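Local coordinates for secreted effector protein sseI (Salmonella enterica subsp. enterica serovar Typhimurium, PDB 4G29) that acts as a secreted virulence effector whose catalytic domain belongs to the cysteine protease superfamily and probably works through a papain-like active site, at residues R64-D70 and K131-D137; T78-A82 and D95-F101; G105-L109 and K123-A127; R153-S157 and W171-F175. All blocks are in the same frame, centred on the assembly; numbering follows the deposited sequence.

Contact 1: residues R64-D70 and K131-D137; sequences RGIFIWD and KLIYYTD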
loop_
_atom_site.group_PDB
_atom_site.type_symbol
_atom_site.label_atom_id
_atom_site.label_comp_id
_atom_site.label_asym_id
_atom_site.label_seq_id
_atom_site.Cartn_x
_atom_site.Cartn_y
_atom_site.Cartn_z
ATOM N N ARG A 64 1.533 -6.488 -0.896
ATOM C CA ARG A 64 1.825 -5.492 -1.877
ATOM C C ARG A 64 2.966 -4.597 -1.428
ATOM O O ARG A 64 2.804 -3.812 -0.486
ATOM C CB ARG A 64 0.552 -4.665 -2.204
ATOM C CG ARG A 64 0.760 -3.657 -3.354
ATOM C CD ARG A 64 -0.576 -3.181 -3.939
ATOM N NE ARG A 64 -1.250 -4.270 -4.646
ATOM C CZ ARG A 64 -2.339 -4.147 -5.399
ATOM N NH1 ARG A 64 -2.959 -2.989 -5.467
ATOM N NH2 ARG A 64 -2.847 -5.183 -6.061
ATOM N N GLY A 65 4.110 -4.698 -2.107
ATOM C CA GLY A 65 5.276 -3.849 -1.871
ATOM C C GLY A 65 5.249 -2.688 -2.840
ATOM O O GLY A 65 4.985 -2.899 -4.046
ATOM N N ILE A 66 5.416 -1.488 -2.332
ATOM C CA ILE A 66 5.271 -0.266 -3.090
ATOM C C ILE A 66 6.507 0.657 -2.956
ATOM O O ILE A 66 7.117 0.787 -1.845
ATOM C CB ILE A 66 3.998 0.525 -2.582
ATOM C CG1 ILE A 66 2.767 -0.369 -2.601
ATOM C CG2 ILE A 66 3.759 1.927 -3.284
ATOM C CD1 ILE A 66 1.795 -0.050 -1.475
ATOM N N PHE A 67 6.909 1.275 -4.078
ATOM C CA PHE A 67 7.831 2.398 -3.997
ATOM C C PHE A 67 7.165 3.691 -4.484
ATOM O O PHE A 67 6.348 3.675 -5.430
ATOM C CB PHE A 67 9.091 2.204 -4.820
ATOM C CG PHE A 67 10.137 1.276 -4.205
ATOM C CD1 PHE A 67 10.425 1.267 -2.801
ATOM C CD2 PHE A 67 10.941 0.482 -5.034
ATOM C CE1 PHE A 67 11.411 0.441 -2.276
ATOM C CE2 PHE A 67 11.919 -0.395 -4.474
ATOM C CZ PHE A 67 12.159 -0.353 -3.097
ATOM N N ILE A 68 7.581 4.796 -3.849
ATOM C CA ILE A 68 7.175 6.147 -4.215
ATOM C C ILE A 68 8.449 6.941 -4.444
ATOM O O ILE A 68 9.292 7.068 -3.525
ATOM C CB ILE A 68 6.330 6.808 -3.098
ATOM C CG1 ILE A 68 5.048 6.008 -2.851
ATOM C CG2 ILE A 68 6.014 8.267 -3.506
ATOM C CD1 ILE A 68 4.451 6.173 -1.430
ATOM N N TRP A 69 8.647 7.385 -5.685
ATOM C CA TRP A 69 9.862 8.068 -6.075
ATOM C C TRP A 69 9.472 9.487 -6.375
ATOM O O TRP A 69 8.540 9.725 -7.131
ATOM C CB TRP A 69 10.443 7.502 -7.370
ATOM C CG TRP A 69 11.091 6.151 -7.286
ATOM C CD1 TRP A 69 10.496 4.959 -7.502
ATOM C CD2 TRP A 69 12.478 5.884 -7.083
ATOM N NE1 TRP A 69 11.407 3.935 -7.402
ATOM C CE2 TRP A 69 12.635 4.467 -7.120
ATOM C CE3 TRP A 69 13.584 6.686 -6.780
ATOM C CZ2 TRP A 69 13.878 3.846 -6.951
ATOM C CZ3 TRP A 69 14.822 6.057 -6.608
ATOM C CH2 TRP A 69 14.951 4.667 -6.675
ATOM N N ASP A 70 10.213 10.429 -5.790
ATOM C CA ASP A 70 10.016 11.867 -6.017
ATOM C C ASP A 70 10.827 12.383 -7.189
ATOM O O ASP A 70 10.400 13.295 -7.913
ATOM C CB ASP A 70 10.463 12.638 -4.786
ATOM C CG ASP A 70 9.554 12.434 -3.601
ATOM O OD1 ASP A 70 8.334 12.317 -3.797
ATOM O OD2 ASP A 70 10.069 12.429 -2.455
ATOM N N LYS A 131 4.599 12.258 -8.189
ATOM C CA LYS A 131 5.463 11.174 -7.755
ATOM C C LYS A 131 5.193 9.919 -8.587
ATOM O O LYS A 131 4.076 9.695 -9.088
ATOM C CB LYS A 131 5.257 10.864 -6.273
ATOM C CG LYS A 131 5.584 12.009 -5.280
ATOM C CD LYS A 131 5.012 11.705 -3.881
ATOM C CE LYS A 131 5.142 12.880 -2.882
ATOM N NZ LYS A 131 6.462 12.926 -2.283
ATOM N N LEU A 132 6.240 9.124 -8.742
ATOM C CA LEU A 132 6.199 7.859 -9.414
ATOM C C LEU A 132 5.912 6.803 -8.396
ATOM O O LEU A 132 6.671 6.630 -7.417
ATOM C CB LEU A 132 7.529 7.545 -10.061
ATOM C CG LEU A 132 7.715 6.136 -10.645
ATOM C CD1 LEU A 132 6.756 5.814 -11.816
ATOM C CD2 LEU A 132 9.184 5.895 -11.090
ATOM N N ILE A 133 4.839 6.085 -8.647
ATOM C CA ILE A 133 4.400 5.034 -7.729
ATOM C C ILE A 133 4.212 3.734 -8.501
ATOM O O ILE A 133 3.486 3.700 -9.500
ATOM C CB ILE A 133 3.104 5.411 -7.011
ATOM C CG1 ILE A 133 3.239 6.788 -6.327
ATOM C CG2 ILE A 133 2.718 4.276 -6.015
ATOM C CD1 ILE A 133 2.032 7.203 -5.495
ATOM N N TYR A 134 4.854 2.675 -8.015
ATOM C CA TYR A 134 4.658 1.317 -8.555
ATOM C C TYR A 134 4.740 0.267 -7.442
ATOM O O TYR A 134 5.293 0.538 -6.380
ATOM C CB TYR A 134 5.646 1.057 -9.705
ATOM C CG TYR A 134 7.093 1.066 -9.376
ATOM C CD1 TYR A 134 7.693 0.007 -8.636
ATOM C CD2 TYR A 134 7.888 2.119 -9.771
ATOM C CE1 TYR A 134 9.035 0.033 -8.379
ATOM C CE2 TYR A 134 9.236 2.132 -9.522
ATOM C CZ TYR A 134 9.798 1.118 -8.830
ATOM O OH TYR A 134 11.132 1.182 -8.565
ATOM N N TYR A 135 4.275 -0.924 -7.768
ATOM C CA TYR A 135 4.188 -2.015 -6.830
ATOM C C TYR A 135 4.366 -3.382 -7.471
ATOM O O TYR A 135 4.295 -3.564 -8.724
ATOM C CB TYR A 135 2.860 -1.906 -6.077
ATOM C CG TYR A 135 1.626 -2.307 -6.890
ATOM C CD1 TYR A 135 1.297 -3.653 -7.045
ATOM C CD2 TYR A 135 0.788 -1.343 -7.456
ATOM C CE1 TYR A 135 0.187 -4.033 -7.733
ATOM C CE2 TYR A 135 -0.314 -1.708 -8.184
ATOM C CZ TYR A 135 -0.632 -3.037 -8.304
ATOM O OH TYR A 135 -1.781 -3.334 -9.031
ATOM N N THR A 136 4.537 -4.374 -6.586
ATOM C CA THR A 136 4.514 -5.741 -6.977
ATOM C C THR A 136 3.787 -6.493 -5.835
ATOM O O THR A 136 3.983 -6.149 -4.679
ATOM C CB THR A 136 5.949 -6.338 -7.133
ATOM O OG1 THR A 136 6.728 -5.553 -8.032
ATOM C CG2 THR A 136 5.912 -7.850 -7.553
ATOM N N ASP A 137 2.910 -7.436 -6.186
ATOM C CA ASP A 137 2.301 -8.365 -5.229
ATOM C C ASP A 137 3.100 -9.653 -5.061
ATOM O O ASP A 137 3.581 -10.262 -6.049
ATOM C CB ASP A 137 0.847 -8.676 -5.635
ATOM C CG ASP A 137 -0.072 -7.479 -5.578
ATOM O OD1 ASP A 137 0.185 -6.558 -4.815
ATOM O OD2 ASP A 137 -1.087 -7.466 -6.318
HETATM O O HOH W 1 -4.594 -2.652 -7.681
#

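Contact 2: residues T78-A82 and D95-F101; sequences TNHFA and DVSAHQF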
loop_
_atom_site.group_PDB
_atom_site.type_symbol
_atom_site.label_atom_id
_atom_site.label_comp_id
_atom_site.label_asym_id
_atom_site.label_seq_id
_atom_site.Cartn_x
_atom_site.Cartn_y
_atom_site.Cartn_z
ATOM N N THR A 78 10.924 5.979 -1.133
ATOM C CA THR A 78 10.004 5.711 -0.033
ATOM C C THR A 78 9.277 4.401 -0.292
ATOM O O THR A 78 8.782 4.170 -1.402
ATOM C CB THR A 78 9.060 6.835 0.095
ATOM O OG1 THR A 78 9.791 8.029 0.398
ATOM C CG2 THR A 78 7.978 6.530 1.188
ATOM N N ASN A 79 9.212 3.559 0.721
ATOM C CA ASN A 79 8.500 2.293 0.583
ATOM C C ASN A 79 7.175 2.323 1.330
ATOM O O ASN A 79 6.902 3.206 2.202
ATOM C CB ASN A 79 9.395 1.080 0.872
ATOM C CG ASN A 79 9.766 0.948 2.339
ATOM O OD1 ASN A 79 9.368 1.801 3.148
ATOM N ND2 ASN A 79 10.500 -0.128 2.715
ATOM N N HIS A 80 6.320 1.390 0.986
ATOM C CA HIS A 80 5.052 1.219 1.645
ATOM C C HIS A 80 4.555 -0.212 1.355
ATOM O O HIS A 80 5.019 -0.869 0.421
ATOM C CB HIS A 80 4.022 2.240 1.150
ATOM C CG HIS A 80 2.775 2.306 1.981
ATOM N ND1 HIS A 80 2.784 2.602 3.328
ATOM C CD2 HIS A 80 1.473 2.104 1.650
ATOM C CE1 HIS A 80 1.546 2.579 3.782
ATOM N NE2 HIS A 80 0.732 2.259 2.787
ATOM N N PHE A 81 3.662 -0.667 2.201
ATOM C CA PHE A 81 3.113 -2.035 2.132
ATOM C C PHE A 81 1.629 -2.070 2.410
ATOM O O PHE A 81 1.129 -1.419 3.340
ATOM C CB PHE A 81 3.851 -2.992 3.071
ATOM C CG PHE A 81 5.326 -3.074 2.779
ATOM C CD1 PHE A 81 5.795 -3.929 1.821
ATOM C CD2 PHE A 81 6.212 -2.290 3.469
ATOM C CE1 PHE A 81 7.109 -3.975 1.525
ATOM C CE2 PHE A 81 7.557 -2.360 3.149
ATOM C CZ PHE A 81 7.975 -3.176 2.190
ATOM N N ALA A 82 0.917 -2.874 1.639
ATOM C CA ALA A 82 -0.495 -3.070 1.872
ATOM C C ALA A 82 -0.788 -4.578 1.709
ATOM O O ALA A 82 0.078 -5.317 1.252
ATOM C CB ALA A 82 -1.358 -2.232 0.880
ATOM N N ASP A 95 -5.161 -1.106 3.475
ATOM C CA ASP A 95 -3.989 -0.261 3.587
ATOM C C ASP A 95 -4.220 0.695 4.740
ATOM O O ASP A 95 -4.451 1.895 4.551
ATOM C CB ASP A 95 -3.775 0.471 2.248
ATOM C CG ASP A 95 -2.502 1.322 2.197
ATOM O OD1 ASP A 95 -1.755 1.365 3.182
ATOM O OD2 ASP A 95 -2.283 1.950 1.121
ATOM N N VAL A 96 -4.187 0.121 5.934
ATOM C CA VAL A 96 -4.560 0.817 7.152
ATOM C C VAL A 96 -3.484 1.784 7.702
ATOM O O VAL A 96 -3.729 2.442 8.697
ATOM C CB VAL A 96 -5.092 -0.131 8.253
ATOM C CG1 VAL A 96 -6.241 -1.053 7.726
ATOM C CG2 VAL A 96 -3.999 -1.011 8.839
ATOM N N SER A 97 -2.333 1.877 7.043
ATOM C CA SER A 97 -1.312 2.857 7.396
ATOM C C SER A 97 -1.007 3.856 6.275
ATOM O O SER A 97 0.013 4.550 6.332
ATOM C CB SER A 97 -0.048 2.177 7.869
ATOM O OG SER A 97 0.606 1.451 6.861
ATOM N N ALA A 98 -1.897 3.972 5.288
ATOM C CA ALA A 98 -1.696 4.861 4.123
ATOM C C ALA A 98 -1.456 6.294 4.577
ATOM O O ALA A 98 -0.679 7.054 3.990
ATOM C CB ALA A 98 -2.972 4.809 3.169
ATOM N N HIS A 99 -2.183 6.666 5.609
ATOM C CA HIS A 99 -2.127 8.015 6.134
ATOM C C HIS A 99 -0.814 8.393 6.770
ATOM O O HIS A 99 -0.653 9.589 7.158
ATOM C CB HIS A 99 -3.261 8.352 7.085
ATOM C CG HIS A 99 -3.429 7.343 8.160
ATOM N ND1 HIS A 99 -3.365 7.653 9.501
ATOM C CD2 HIS A 99 -3.550 6.010 8.080
ATOM C CE1 HIS A 99 -3.555 6.537 10.197
ATOM N NE2 HIS A 99 -3.643 5.527 9.353
ATOM N N GLN A 100 0.138 7.461 6.831
ATOM C CA GLN A 100 1.513 7.855 7.165
ATOM C C GLN A 100 2.071 8.937 6.213
ATOM O O GLN A 100 2.996 9.633 6.572
ATOM C CB GLN A 100 2.464 6.682 7.284
ATOM C CG GLN A 100 2.888 6.049 5.995
ATOM C CD GLN A 100 4.168 5.241 6.076
ATOM O OE1 GLN A 100 5.084 5.576 6.836
ATOM N NE2 GLN A 100 4.296 4.235 5.195
ATOM N N PHE A 101 1.470 9.084 5.034
ATOM C CA PHE A 101 1.898 10.042 4.005
ATOM C C PHE A 101 1.154 11.380 4.011
ATOM O O PHE A 101 1.516 12.313 3.255
ATOM C CB PHE A 101 1.804 9.398 2.614
ATOM C CG PHE A 101 2.640 8.173 2.480
ATOM C CD1 PHE A 101 3.991 8.244 2.716
ATOM C CD2 PHE A 101 2.068 6.957 2.156
ATOM C CE1 PHE A 101 4.798 7.141 2.646
ATOM C CE2 PHE A 101 2.840 5.829 2.054
ATOM C CZ PHE A 101 4.200 5.903 2.302
HETATM O O HOH W 2 -0.801 -0.207 5.209
#

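Contact 3: residues G105-L109 and K123-A127; sequences GMSNL and KYRMA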
loop_
_atom_site.group_PDB
_atom_site.type_symbol
_atom_site.label_atom_id
_atom_site.label_comp_id
_atom_site.label_asym_id
_atom_site.label_seq_id
_atom_site.Cartn_x
_atom_site.Cartn_y
_atom_site.Cartn_z
ATOM N N GLY A 105 3.280 15.313 1.504
ATOM C CA GLY A 105 2.878 15.647 0.149
ATOM C C GLY A 105 1.829 14.732 -0.426
ATOM O O GLY A 105 1.614 14.728 -1.631
HETATM N N MSE A 106 1.164 13.944 0.418
HETATM C CA MSE A 106 0.024 13.166 -0.018
HETATM C C MSE A 106 -1.104 13.334 0.991
HETATM O O MSE A 106 -1.574 12.380 1.604
HETATM C CB MSE A 106 0.425 11.696 -0.233
HETATM C CG MSE A 106 1.470 11.598 -1.314
HETATM SE SE MSE A 106 1.990 9.745 -1.646
HETATM C CE MSE A 106 3.620 9.811 -0.577
ATOM N N SER A 107 -1.559 14.584 1.110
ATOM C CA SER A 107 -2.523 14.945 2.121
ATOM C C SER A 107 -3.858 14.273 1.937
ATOM O O SER A 107 -4.630 14.177 2.909
ATOM C CB SER A 107 -2.746 16.455 2.150
ATOM O OG SER A 107 -3.560 16.833 1.052
ATOM N N ASN A 108 -4.160 13.850 0.715
ATOM C CA ASN A 108 -5.391 13.133 0.406
ATOM C C ASN A 108 -5.457 11.740 1.037
ATOM O O ASN A 108 -6.542 11.178 1.217
ATOM C CB ASN A 108 -5.604 13.054 -1.115
ATOM C CG ASN A 108 -5.926 14.436 -1.756
ATOM O OD1 ASN A 108 -6.517 15.319 -1.115
ATOM N ND2 ASN A 108 -5.537 14.617 -3.020
ATOM N N LEU A 109 -4.298 11.210 1.418
ATOM C CA LEU A 109 -4.214 9.985 2.208
ATOM C C LEU A 109 -4.364 10.354 3.671
ATOM O O LEU A 109 -3.411 10.462 4.417
ATOM C CB LEU A 109 -2.891 9.261 1.972
ATOM C CG LEU A 109 -2.662 8.848 0.509
ATOM C CD1 LEU A 109 -1.439 7.949 0.349
ATOM C CD2 LEU A 109 -3.883 8.169 -0.067
ATOM N N LYS A 123 -7.262 6.177 -5.523
ATOM C CA LYS A 123 -6.932 7.005 -4.357
ATOM C C LYS A 123 -5.471 7.513 -4.407
ATOM O O LYS A 123 -5.203 8.709 -4.191
ATOM C CB LYS A 123 -7.157 6.237 -3.056
ATOM C CG LYS A 123 -7.175 7.127 -1.811
ATOM C CD LYS A 123 -8.465 7.904 -1.692
ATOM C CE LYS A 123 -8.511 8.777 -0.467
ATOM N NZ LYS A 123 -9.772 9.617 -0.371
ATOM N N TYR A 124 -4.533 6.627 -4.728
ATOM C CA TYR A 124 -3.126 6.979 -4.832
ATOM C C TYR A 124 -2.882 7.905 -5.999
ATOM O O TYR A 124 -2.165 8.874 -5.858
ATOM C CB TYR A 124 -2.216 5.730 -4.862
ATOM C CG TYR A 124 -1.848 5.250 -3.483
ATOM C CD1 TYR A 124 -2.771 4.594 -2.680
ATOM C CD2 TYR A 124 -0.579 5.511 -2.975
ATOM C CE1 TYR A 124 -2.432 4.158 -1.394
ATOM C CE2 TYR A 124 -0.234 5.116 -1.660
ATOM C CZ TYR A 124 -1.173 4.409 -0.907
ATOM O OH TYR A 124 -0.822 4.003 0.377
ATOM N N ARG A 125 -3.549 7.660 -7.120
ATOM C CA ARG A 125 -3.450 8.600 -8.244
ATOM C C ARG A 125 -3.923 10.012 -7.933
ATOM O O ARG A 125 -3.286 10.972 -8.368
ATOM C CB ARG A 125 -4.189 8.057 -9.447
ATOM C CG ARG A 125 -3.517 6.858 -10.044
ATOM C CD ARG A 125 -4.238 6.441 -11.323
ATOM N NE ARG A 125 -3.644 5.262 -11.944
ATOM C CZ ARG A 125 -4.253 4.456 -12.819
ATOM N NH1 ARG A 125 -5.524 4.654 -13.196
ATOM N NH2 ARG A 125 -3.605 3.392 -13.286
HETATM N N MSE A 126 -5.004 10.157 -7.185
HETATM C CA MSE A 126 -5.524 11.499 -6.894
HETATM C C MSE A 126 -4.686 12.162 -5.796
HETATM O O MSE A 126 -4.774 13.365 -5.610
HETATM C CB MSE A 126 -7.027 11.475 -6.560
HETATM C CG MSE A 126 -7.437 10.688 -5.326
HETATM SE SE MSE A 126 -9.401 10.429 -4.988
HETATM C CE MSE A 126 -9.797 12.145 -4.069
ATOM N N ALA A 127 -3.870 11.378 -5.076
ATOM C CA ALA A 127 -3.026 11.904 -4.015
ATOM C C ALA A 127 -1.757 12.573 -4.545
ATOM O O ALA A 127 -1.138 13.319 -3.789
ATOM C CB ALA A 127 -2.652 10.801 -3.033
HETATM O O HOH W 3 -2.723 14.514 -1.700
#

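Contact 4: residues R153-S157 and W171-F175; sequences RELES and WFNTF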
loop_
_atom_site.group_PDB
_atom_site.type_symbol
_atom_site.label_atom_id
_atom_site.label_comp_id
_atom_site.label_asym_id
_atom_site.label_seq_id
_atom_site.Cartn_x
_atom_site.Cartn_y
_atom_site.Cartn_z
ATOM N N ARG A 153 19.208 2.396 -3.898
ATOM C CA ARG A 153 18.783 1.857 -5.149
ATOM C C ARG A 153 18.908 2.933 -6.213
ATOM O O ARG A 153 18.517 4.042 -5.977
ATOM C CB ARG A 153 17.294 1.517 -4.948
ATOM C CG ARG A 153 16.717 0.735 -5.903
ATOM C CD ARG A 153 15.363 0.263 -5.449
ATOM N NE ARG A 153 15.347 -0.601 -4.285
ATOM C CZ ARG A 153 15.086 -1.920 -4.287
ATOM N NH1 ARG A 153 14.842 -2.568 -5.422
ATOM N NH2 ARG A 153 15.051 -2.580 -3.120
ATOM N N GLU A 154 19.354 2.589 -7.405
ATOM C CA GLU A 154 19.407 3.562 -8.496
ATOM C C GLU A 154 18.247 3.305 -9.471
ATOM O O GLU A 154 18.148 2.225 -10.042
ATOM C CB GLU A 154 20.733 3.430 -9.191
ATOM C CG GLU A 154 20.916 4.420 -10.338
ATOM C CD GLU A 154 22.146 4.114 -11.170
ATOM O OE1 GLU A 154 22.257 2.944 -11.609
ATOM O OE2 GLU A 154 22.949 5.044 -11.413
ATOM N N LEU A 155 17.367 4.294 -9.634
ATOM C CA LEU A 155 16.116 4.110 -10.388
ATOM C C LEU A 155 16.457 3.671 -11.826
ATOM O O LEU A 155 15.889 2.721 -12.371
ATOM C CB LEU A 155 15.279 5.395 -10.371
ATOM C CG LEU A 155 14.031 5.388 -11.243
ATOM C CD1 LEU A 155 13.064 4.268 -10.836
ATOM C CD2 LEU A 155 13.365 6.759 -11.148
ATOM N N GLU A 156 17.419 4.350 -12.403
ATOM C CA GLU A 156 17.781 4.128 -13.791
ATOM C C GLU A 156 18.180 2.674 -14.073
ATOM O O GLU A 156 18.077 2.217 -15.201
ATOM C CB GLU A 156 18.875 5.119 -14.167
ATOM C CG GLU A 156 19.681 4.879 -15.408
ATOM C CD GLU A 156 20.990 5.658 -15.333
ATOM O OE1 GLU A 156 20.915 6.908 -15.347
ATOM O OE2 GLU A 156 22.075 5.031 -15.199
ATOM N N SER A 157 18.644 1.953 -13.072
ATOM C CA SER A 157 19.108 0.590 -13.284
ATOM C C SER A 157 18.207 -0.433 -12.612
ATOM O O SER A 157 18.553 -1.606 -12.540
ATOM C CB SER A 157 20.583 0.454 -12.855
ATOM O OG SER A 157 20.738 0.607 -11.458
ATOM N N TRP A 171 7.975 13.433 -15.769
ATOM C CA TRP A 171 9.405 13.380 -15.538
ATOM C C TRP A 171 9.982 11.981 -15.735
ATOM O O TRP A 171 11.097 11.841 -16.214
ATOM C CB TRP A 171 9.810 13.954 -14.188
ATOM C CG TRP A 171 9.446 13.153 -12.970
ATOM C CD1 TRP A 171 8.386 13.386 -12.138
ATOM C CD2 TRP A 171 10.128 11.991 -12.423
ATOM N NE1 TRP A 171 8.364 12.462 -11.128
ATOM C CE2 TRP A 171 9.412 11.592 -11.275
ATOM C CE3 TRP A 171 11.250 11.261 -12.798
ATOM C CZ2 TRP A 171 9.814 10.500 -10.479
ATOM C CZ3 TRP A 171 11.627 10.162 -12.050
ATOM C CH2 TRP A 171 10.921 9.800 -10.880
ATOM N N PHE A 172 9.241 10.929 -15.378
ATOM C CA PHE A 172 9.803 9.598 -15.474
ATOM C C PHE A 172 9.826 9.145 -16.913
ATOM O O PHE A 172 10.801 8.548 -17.376
ATOM C CB PHE A 172 8.968 8.627 -14.613
ATOM C CG PHE A 172 9.354 7.204 -14.740
ATOM C CD1 PHE A 172 10.606 6.734 -14.336
ATOM C CD2 PHE A 172 8.462 6.303 -15.215
ATOM C CE1 PHE A 172 10.906 5.373 -14.427
ATOM C CE2 PHE A 172 8.751 4.940 -15.302
ATOM C CZ PHE A 172 9.957 4.479 -14.919
ATOM N N ASN A 173 8.770 9.484 -17.661
ATOM C CA ASN A 173 8.761 9.148 -19.077
ATOM C C ASN A 173 9.871 9.872 -19.836
ATOM O O ASN A 173 10.551 9.253 -20.684
ATOM C CB ASN A 173 7.376 9.377 -19.680
ATOM C CG ASN A 173 6.416 8.271 -19.265
ATOM O OD1 ASN A 173 6.429 7.198 -19.857
ATOM N ND2 ASN A 173 5.682 8.484 -18.171
ATOM N N THR A 174 10.141 11.124 -19.452
ATOM C CA THR A 174 11.243 11.880 -20.062
ATOM C C THR A 174 12.580 11.273 -19.652
ATOM O O THR A 174 13.454 11.022 -20.487
ATOM C CB THR A 174 11.203 13.353 -19.670
ATOM O OG1 THR A 174 9.997 13.933 -20.205
ATOM C CG2 THR A 174 12.473 14.123 -20.216
ATOM N N PHE A 175 12.706 11.019 -18.353
ATOM C CA PHE A 175 13.890 10.386 -17.782
ATOM C C PHE A 175 14.272 9.103 -18.492
ATOM O O PHE A 175 15.425 8.917 -18.852
ATOM C CB PHE A 175 13.635 10.059 -16.319
ATOM C CG PHE A 175 14.814 9.462 -15.638
ATOM C CD1 PHE A 175 16.006 10.185 -15.539
ATOM C CD2 PHE A 175 14.759 8.170 -15.132
ATOM C CE1 PHE A 175 17.118 9.622 -14.924
ATOM C CE2 PHE A 175 15.861 7.618 -14.492
ATOM C CZ PHE A 175 17.039 8.332 -14.396
#

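Contact 1: residues R64-D70 and K131-D137
Arg-64 and Asp-137 face each other near one end of an antiparallel strand pair, 64-69 beside 132-137, in the central sheet of this papain-like fold. Their salt bridge is side-on: Arg-64 NE lies 2.7 Å from Asp-137 OD1 and Arg-64 NH2 lies 2.9 Å from Asp-137 OD2. Both oxygens use their syn lone pairs, and the guanidinium and carboxylate planes differ by 12°, so the two bonds hold the groups nearly coplanar. One guanidinium face rests on the Tyr-135 ring as an offset cation-pi stack, with Arg-64 CZ 3.9 Å from the ring centroid. A bend at chi3 (-68°) lays the arginine over that ring while its NE edge turns to the aspartate.

Further along the same face, Ile-66 and Ile-68 flank Ile-133; the branch methyls Ile-66 CG2 and Ile-133 CG2 touch at 3.7 Å. The opposite face carries Phe-67, Trp-69, Leu-132 and Tyr-134. Here Trp-69 NE1 donates to Tyr-134 OH over 3.0 Å, with the oxygen tilted from the indole plane, and that same hydroxyl approaches the edge of the Phe-67 ring.

Beneath these side chains, the hydrogen-bonded pairs Gly-65/Thr-136, Phe-67/Tyr-134 and Trp-69/Leu-132 fix the register with six backbone bonds. The other edge of strand 61-69 is bonded to strand 78-87, and Ile-66 packs on His-80 and on Trp-120 of helix 117-126. At the charged end, a water accepts from Arg-64 NH1 at 2.8 Å and lies 3.2 Å from Tyr-135 OH.

Contact 2: residues T78-A82 and D95-F101
Both nitrogens of the His-80 imidazole are engaged by side chains of segment 95-101: Gln-100 NE2 donates to His-80 ND1 over 2.9 Å, and His-80 NE2 donates to Asp-95 OD1 over 2.7 Å. Neither partner lies quite in the ring plane. Gln-100 NE2 is 21° out of it, while the carboxylate oxygen is met on its syn side, slightly out of the carboxylate plane. The two bonds grip the imidazole at separate points of its rim and restrict its rotation. Phe-101 adds an edge-to-face contact, its CE2 standing 3.5 Å from His-80 CG over one ring face. With CG anti to the backbone N (chi1 -168°), the histidine reaches from strand 78-87 into the turn that follows strand 90-95.

The His-80 side chain also touches Cys-42 at helix 42-55, an arrangement consistent with the Cys-His-Asp catalytic triad of papain-like cysteine proteases. In the second shell, Asp-95 OD2 is hydrogen-bonded to Tyr-124 OH and Trp-120 NE1 of helix 117-126, which probably position the carboxylate. A water lies 2.7 Å from Asp-95 OD1 and 2.7 Å from Ser-97 OG. At the far end of the contact, Thr-78 CG2 meets Phe-101 CE1 at 3.6 Å.

Contact 3: residues G105-L109 and K123-A127
Asn-108 and Ala-127 bring the backbones together, their CA atoms 5.2 Å apart, where a type I beta turn from Met-106 to Leu-109 meets the C-terminal end of helix 117-126. The contact thus ties the long loop between strands 90-95 and 113-116 of the papain-like domain to the helix beside it. Leu-109 carries most of the apolar packing. Its CD1 sits over one face of the Tyr-124 ring, offset toward the rim and 3.7 Å from Tyr-124 CE2, a CH-pi contact in which the two side chains cross at about a right angle. The other methyl, Leu-109 CD2, slides along the aliphatic part of Lys-123 and touches Lys-123 CG at 3.9 Å, while Leu-109 CG rests on Ala-127 CB at 4.0 Å. The leucine thus covers part of one ring face of a tyrosine that also packs on Leu-113 and whose hydroxyl is bonded to Asp-95.

Toward the surface the chemistry turns polar. Asn-108 ND2 donates to Met-126 O over 3.0 Å, a bent bond (135° at the hydrogen) that approaches from well above the carbonyl plane. Beside it a water accepts from Asn-108 N at 2.9 Å and donates to Ala-127 O at 2.9 Å.

Contact 4: residues R153-S157 and W171-F175
Leu-155 and Phe-175 contribute the most buried surface, and with Glu-156 they span backbones that stay well apart: the nearest CA atoms, those of Glu-156 and Phe-175, are 8.4 Å from each other. Side chains do most of the bridging. Leu-155 leaves its short 3-10 segment with its CG turned away from the backbone N (chi1 174°), which carries the methyl CD2 out to three aromatic rings of helix 170-176. Against Trp-171 the methyl comes in at the edge, in the plane of the indole, with Leu-155 CD2 3.9 Å from Trp-171 CH2. The same carbon lies 4.2 Å from Phe-172 CD1 and 4.3 Å from Phe-175 CE2, so one branch of the leucine meets all three rings.

Phe-175 is itself touched by a second residue. The stem of Glu-156 lies by the outer end of its ring, Glu-156 CB being 3.7 Å from Phe-175 CZ; this aliphatic contact belongs to an otherwise exposed glutamate. Trp-171 and Phe-175, one helical turn apart, project on the same side of the helix and both also touch Pro-72. Leu-155 packs further in on Trp-69, and Trp-171 and Phe-172 reach Leu-132, so the cluster continues onto the sheet. The arrangement is that of an amphipathic helix near the chain terminus, setting its aromatic side against a loop and the neighbouring strands at the periphery of the papain-like domain.

How the contacts relate
Contacts 1 and 2 are buried and share the central sheet, where strands 61-69 and 78-87 are neighbours; contacts 3 and 4 are only partly buried. Contact 1 combines regular backbone bonding with packing on both sheet faces, whereas contact 2 concentrates side-chain hydrogen bonds around one histidine. Contact 3 touches both: Tyr-124 bonds to Asp-95 of contact 2 and packs on Ile-133 of contact 1. Contact 4 lies farthest out, its centre about 21 Å from that of the chain, and relies on apolar side chains. It meets contact 1 through Leu-132 and Phe-172 but touches neither contact 2 nor contact 3. Side-chain polar bonds thus occur in contacts 1 to 3, but those round the presumed active-site histidine belong to contact 2.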